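Local coordinates for BT_4661 (Bacteroides thetaiotaomicron, PDB 4AK2), which binds heparin and heparan sulphate as a SusE-like surface glycan-binding protein, this chain being its ligand-binding domain, probably in support of glycan uptake, at residues Thr201-Lys204 with Phe209-Thr212; Leu219-Gln224 with Lys228-Pro233. All coordinates share one frame; numbering follows the deposited sequence.

Contact 1: residues Thr201-Lys204 with Phe209-Thr212. With SGN (2-deoxy-6-O-sulfo-2-(sulfoamino)-alpha-D-glucopyranose), chain B.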
loop_
_atom_site.group_PDB
_atom_site.type_symbol
_atom_site.label_atom_id
_atom_site.label_comp_id
_atom_site.label_asym_id
_atom_site.label_seq_id
_atom_site.Cartn_x
_atom_site.Cartn_y
_atom_site.Cartn_z
ATOM N N THR A 201 8.567 11.949 14.533
ATOM C CA THR A 201 8.513 10.742 13.702
ATOM C C THR A 201 7.786 9.636 14.460
ATOM O O THR A 201 7.951 8.460 14.171
ATOM C CB THR A 201 9.919 10.275 13.271
ATOM O OG1 THR A 201 10.709 10.008 14.438
ATOM C CG2 THR A 201 10.647 11.348 12.437
ATOM N N SER A 202 6.982 10.036 15.444
ATOM C CA SER A 202 6.308 9.085 16.351
ATOM C C SER A 202 5.119 8.377 15.678
ATOM O O SER A 202 4.636 8.778 14.586
ATOM C CB SER A 202 5.833 9.786 17.627
ATOM O OG SER A 202 4.677 10.576 17.348
ATOM N N ARG A 203 4.586 7.360 16.348
ATOM C CA ARG A 203 3.411 6.665 15.830
ATOM C C ARG A 203 2.143 7.491 16.017
ATOM O O ARG A 203 1.099 7.128 15.466
ATOM C CB ARG A 203 3.241 5.339 16.560
ATOM C CG ARG A 203 2.837 5.479 18.022
ATOM C CD ARG A 203 2.532 4.162 18.695
ATOM N NE ARG A 203 2.187 4.374 20.098
ATOM C CZ ARG A 203 1.689 3.443 20.899
ATOM N NH1 ARG A 203 1.421 2.214 20.444
ATOM N NH2 ARG A 203 1.417 3.753 22.159
ATOM N N LYS A 204 2.206 8.608 16.746
ATOM C CA LYS A 204 0.964 9.217 17.270
ATOM C C LYS A 204 -0.127 9.515 16.226
ATOM O O LYS A 204 -1.310 9.176 16.482
ATOM C CB LYS A 204 1.270 10.423 18.137
ATOM C CG LYS A 204 2.015 10.057 19.418
ATOM C CD LYS A 204 2.534 11.278 20.152
ATOM C CE LYS A 204 3.359 10.880 21.377
ATOM N NZ LYS A 204 3.987 12.114 21.884
ATOM N N PHE A 209 -3.782 3.707 20.150
ATOM C CA PHE A 209 -3.457 3.842 21.572
ATOM C C PHE A 209 -3.123 5.273 21.998
ATOM O O PHE A 209 -3.353 5.626 23.165
ATOM C CB PHE A 209 -2.373 2.830 21.958
ATOM C CG PHE A 209 -2.907 1.432 21.953
ATOM C CD1 PHE A 209 -3.641 0.964 23.032
ATOM C CD2 PHE A 209 -2.754 0.613 20.823
ATOM C CE1 PHE A 209 -4.214 -0.302 22.971
ATOM C CE2 PHE A 209 -3.324 -0.649 20.767
ATOM C CZ PHE A 209 -4.031 -1.113 21.855
ATOM N N GLU A 210 -2.716 6.105 21.041
ATOM C CA GLU A 210 -2.407 7.517 21.319
ATOM C C GLU A 210 -3.579 8.457 21.065
ATOM O O GLU A 210 -3.442 9.664 21.252
ATOM C CB GLU A 210 -1.175 7.967 20.514
ATOM C CG GLU A 210 0.027 7.096 20.758
ATOM C CD GLU A 210 0.719 7.405 22.067
ATOM O OE1 GLU A 210 0.521 8.481 22.640
ATOM O OE2 GLU A 210 1.440 6.528 22.541
ATOM N N ASN A 211 -4.738 7.904 20.644
ATOM C CA ASN A 211 -5.905 8.697 20.263
ATOM C C ASN A 211 -7.205 8.114 20.803
ATOM O O ASN A 211 -8.249 8.384 20.225
ATOM C CB ASN A 211 -5.981 8.855 18.749
ATOM C CG ASN A 211 -4.877 9.745 18.207
ATOM O OD1 ASN A 211 -4.938 10.966 18.350
ATOM N ND2 ASN A 211 -3.872 9.135 17.578
ATOM N N THR A 212 -7.151 7.356 21.903
ATOM C CA THR A 212 -8.299 6.586 22.326
ATOM C C THR A 212 -9.504 7.469 22.601
ATOM O O THR A 212 -10.618 7.012 22.411
ATOM C CB THR A 212 -8.013 5.761 23.571
ATOM O OG1 THR A 212 -7.607 6.629 24.633
ATOM C CG2 THR A 212 -6.912 4.731 23.341
HETATM C C1 SGN B . 9.234 8.378 19.266
HETATM C C2 SGN B . 9.189 6.924 18.787
HETATM C C3 SGN B . 10.618 6.368 18.774
HETATM C C4 SGN B . 11.542 7.270 17.975
HETATM C C5 SGN B . 11.512 8.710 18.496
HETATM C C6 SGN B . 12.276 9.631 17.537
HETATM N N2 SGN B . 8.290 6.157 19.640
HETATM O O1 SGN B . 9.575 8.442 20.647
HETATM O O3 SGN B . 10.558 5.075 18.172
HETATM O O4 SGN B . 12.901 6.857 18.192
HETATM O O5 SGN B . 10.147 9.131 18.469
HETATM O O6 SGN B . 12.288 10.954 18.041
HETATM S S1 SGN B . 6.704 6.167 19.477
HETATM O O1S SGN B . 6.197 4.958 20.086
HETATM O O2S SGN B . 6.089 7.342 20.037
HETATM O O3S SGN B . 6.436 6.158 17.936
HETATM S S2 SGN B . 12.849 12.095 17.173
HETATM O O4S SGN B . 14.290 11.908 17.013
HETATM O O5S SGN B . 12.555 13.467 18.026
HETATM O O6S SGN B . 12.068 12.142 15.928
#

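Contact 2: residues Leu219-Gln224 with Lys228-Pro233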
loop_
_atom_site.group_PDB
_atom_site.type_symbol
_atom_site.label_atom_id
_atom_site.label_comp_id
_atom_site.label_asym_id
_atom_site.label_seq_id
_atom_site.Cartn_x
_atom_site.Cartn_y
_atom_site.Cartn_z
ATOM N N LEU A 219 -4.843 10.863 11.820
ATOM C CA LEU A 219 -4.826 10.684 10.357
ATOM C C LEU A 219 -5.449 9.333 9.965
ATOM O O LEU A 219 -6.110 9.197 8.929
ATOM C CB LEU A 219 -3.382 10.760 9.854
ATOM C CG LEU A 219 -2.633 12.048 10.138
ATOM C CD1 LEU A 219 -1.206 11.947 9.583
ATOM C CD2 LEU A 219 -3.348 13.245 9.570
ATOM N N GLY A 220 -5.233 8.348 10.802
ATOM C CA GLY A 220 -5.735 7.017 10.624
ATOM C C GLY A 220 -5.418 6.205 11.857
ATOM O O GLY A 220 -4.662 6.672 12.723
ATOM N N TYR A 221 -6.003 5.019 11.976
ATOM C CA TYR A 221 -5.748 4.169 13.144
ATOM C C TYR A 221 -6.304 2.787 12.857
ATOM O O TYR A 221 -7.222 2.639 12.045
ATOM C CB TYR A 221 -6.387 4.741 14.438
ATOM C CG TYR A 221 -7.878 4.781 14.375
ATOM C CD1 TYR A 221 -8.513 5.868 13.787
ATOM C CD2 TYR A 221 -8.641 3.719 14.847
ATOM C CE1 TYR A 221 -9.908 5.909 13.697
ATOM C CE2 TYR A 221 -10.040 3.736 14.742
ATOM C CZ TYR A 221 -10.668 4.845 14.186
ATOM O OH TYR A 221 -12.049 4.868 14.073
ATOM N N ILE A 222 -5.859 1.806 13.611
ATOM C CA ILE A 222 -6.412 0.456 13.578
ATOM C C ILE A 222 -7.377 0.285 14.715
ATOM O O ILE A 222 -7.056 0.583 15.867
ATOM C CB ILE A 222 -5.254 -0.573 13.647
ATOM C CG1 ILE A 222 -4.357 -0.406 12.419
ATOM C CG2 ILE A 222 -5.804 -2.003 13.762
ATOM C CD1 ILE A 222 -3.087 -1.236 12.495
ATOM N N ASP A 223 -8.579 -0.213 14.418
ATOM C CA ASP A 223 -9.526 -0.484 15.526
ATOM C C ASP A 223 -9.176 -1.824 16.200
ATOM O O ASP A 223 -8.589 -2.729 15.567
ATOM C CB ASP A 223 -10.969 -0.419 15.045
ATOM C CG ASP A 223 -11.404 -1.689 14.376
ATOM O OD1 ASP A 223 -11.665 -2.689 15.085
ATOM O OD2 ASP A 223 -11.514 -1.685 13.133
ATOM N N GLN A 224 -9.527 -1.963 17.482
ATOM C CA GLN A 224 -9.140 -3.155 18.265
ATOM C C GLN A 224 -10.224 -4.243 18.335
ATOM O O GLN A 224 -10.127 -5.133 19.192
ATOM C CB GLN A 224 -8.632 -2.733 19.678
ATOM C CG GLN A 224 -7.558 -1.656 19.553
ATOM C CD GLN A 224 -6.333 -2.081 18.750
ATOM O OE1 GLN A 224 -5.763 -3.130 19.006
ATOM N NE2 GLN A 224 -5.949 -1.261 17.780
ATOM N N LYS A 228 -9.381 -3.467 11.333
ATOM C CA LYS A 228 -9.360 -2.705 10.092
ATOM C C LYS A 228 -8.516 -1.452 10.290
ATOM O O LYS A 228 -8.462 -0.868 11.385
ATOM C CB LYS A 228 -10.770 -2.261 9.717
ATOM C CG LYS A 228 -11.763 -3.410 9.458
ATOM C CD LYS A 228 -13.150 -2.875 9.134
ATOM C CE LYS A 228 -14.110 -4.001 8.804
ATOM N NZ LYS A 228 -15.455 -3.434 8.456
ATOM N N VAL A 229 -7.871 -1.023 9.212
ATOM C CA VAL A 229 -7.249 0.294 9.183
ATOM C C VAL A 229 -8.325 1.333 8.791
ATOM O O VAL A 229 -8.974 1.160 7.767
ATOM C CB VAL A 229 -6.056 0.390 8.196
ATOM C CG1 VAL A 229 -5.545 1.825 8.114
ATOM C CG2 VAL A 229 -4.936 -0.590 8.567
ATOM N N HIS A 230 -8.486 2.372 9.619
ATOM C CA HIS A 230 -9.360 3.492 9.355
ATOM C C HIS A 230 -8.607 4.676 8.915
ATOM O O HIS A 230 -7.562 4.973 9.486
ATOM C CB HIS A 230 -10.137 3.865 10.635
ATOM C CG HIS A 230 -10.970 2.739 11.159
ATOM N ND1 HIS A 230 -12.329 2.757 11.129
ATOM C CD2 HIS A 230 -10.604 1.521 11.698
ATOM C CE1 HIS A 230 -12.789 1.599 11.638
ATOM N NE2 HIS A 230 -11.740 0.844 11.991
ATOM N N ILE A 231 -9.063 5.339 7.861
ATOM C CA ILE A 231 -8.509 6.600 7.371
ATOM C C ILE A 231 -9.581 7.658 7.558
ATOM O O ILE A 231 -10.723 7.502 7.086
ATOM C CB ILE A 231 -8.078 6.504 5.897
ATOM C CG1 ILE A 231 -6.896 5.543 5.774
ATOM C CG2 ILE A 231 -7.782 7.874 5.288
ATOM C CD1 ILE A 231 -5.600 6.015 6.412
ATOM N N ASN A 232 -9.282 8.713 8.296
ATOM C CA ASN A 232 -10.276 9.748 8.556
ATOM C C ASN A 232 -10.378 10.720 7.405
ATOM O O ASN A 232 -9.405 10.903 6.686
ATOM C CB ASN A 232 -9.946 10.454 9.879
ATOM C CG ASN A 232 -10.351 9.618 11.059
ATOM O OD1 ASN A 232 -11.397 8.937 11.038
ATOM N ND2 ASN A 232 -9.531 9.631 12.100
ATOM N N PRO A 233 -11.577 11.311 7.211
ATOM C CA PRO A 233 -11.809 12.213 6.072
ATOM C C PRO A 233 -11.130 13.573 6.221
ATOM O O PRO A 233 -10.896 14.055 7.334
ATOM C CB PRO A 233 -13.323 12.385 6.064
ATOM C CG PRO A 233 -13.724 12.181 7.490
ATOM C CD PRO A 233 -12.801 11.106 8.015
#

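Contact 1: residues Thr201-Lys204 with Phe209-Thr212
Arg203 meets Glu210 inside a glycan-binding loop, the irregular chain between helix 187-195 and strand 220-222, and a salt bridge joins its two limbs. The chain of Arg203 leaves the backbone with CG between N and the carbonyl carbon (chi1 69°) and then runs extended, which carries the guanidinium across to the second limb. NH2 of Arg203 lies 2.8 Å from OE2 of Glu210, which sits at the edge of the guanidinium, near its plane, and is met on the anti side of the carboxylate. NE of Arg203 adds a weak bond to the same oxygen. The planes are turned 61° apart, and OE2 alone takes both donors, rather than the two oxygens pairing side by side with them. NH1 of Arg203 is engaged by Asp159 and Asp259, and acids on both terminal nitrogens would restrict rotation of the guanidinium. Buried Asn211 ties the limbs a second time, its OD1 being held by Tyr195 and its ND2 donating to O of Lys204 at 2.8 Å.

The partly exposed side of Lys204 and Glu210 is looser. There CG of Lys204 rests 3.8 Å from CG of Glu210, while Lys204 NZ stays 5.1 Å from Glu210 OE1, too far for a salt bridge.

The bound N-sulfated, 6-O-sulfated glucosamine lies along Thr201-Arg203. Thr201 OG1 bonds its 6-O-sulfate. Ser202 OG accepts from Lys204 N in an ST turn. Within that turn, Arg203 N reaches the N-sulfate oxygen O3S at 2.7 Å.

Contact 2: residues Leu219-Gln224 with Lys228-Pro233
Tyr221 and His230, the hydrogen-bonded pair at the middle of this antiparallel beta hairpin, lay their rings almost parallel, planes 3° apart, yet slid so far that they barely overlap. With CG between its backbone N and carbonyl carbon (chi1 64°), Tyr221 swings its ring over the neighbouring strand. CB of His230 then sits over one face of that ring, 3.9 Å from its centroid, in a CH-pi contact, while the phenol OH of Tyr221 lies over a face of the imidazole near its rim.

The other end of the imidazole is held by Asp223. NE2 of His230 donates to OD2 of Asp223 over 2.8 Å, nearly straight, with the oxygen in the ring plane. Carboxylate and ring planes stand 78° apart. Lys228 N adds a weak bond to this oxygen, and OD1 of Asp223 accepts from backbone N atoms of Thr225, Asp226 and Phe227, so the carboxylate also organises the hairpin turn.

Backbone evidence for the register is reciprocal: His230 N reaches Tyr221 O at 2.7 Å, and Tyr221 N returns a bond to His230 O. Gly220 faces Ile231 in a non-hydrogen-bonded pair, where its CA approaches His230 O to 3.0 Å. The opposite face of the hairpin from the rings is apolar and buried, with Val229 and Ile231 against strand 268-276 and Ile222 against strand 157-161. Across that face, CG1 of Ile222 touches CG2 of Val229 at 3.9 Å.

Overall arrangement
From the N terminus the chain first lays down strands 140-141 and 157-161, then helix 187-195, after which contact 1 closes a short loop, four residues separating its limbs. The chain then enters contact 2, whose strands 220-222 and 229-231 close a hairpin over three intervening residues. The two loops are in series, neither nested nor crossed, and their centres lie 12 Å apart. They nevertheless touch: Phe209 CE2 packs 3.9 Å from Gln224 CD. Leu219 of contact 2 packs on Pro205, just after the first limb of contact 1, and on Met191 and Trp192 of helix 187-195. Strand 229-231 continues contact 2 to strand 140-141 in a three-stranded antiparallel sheet.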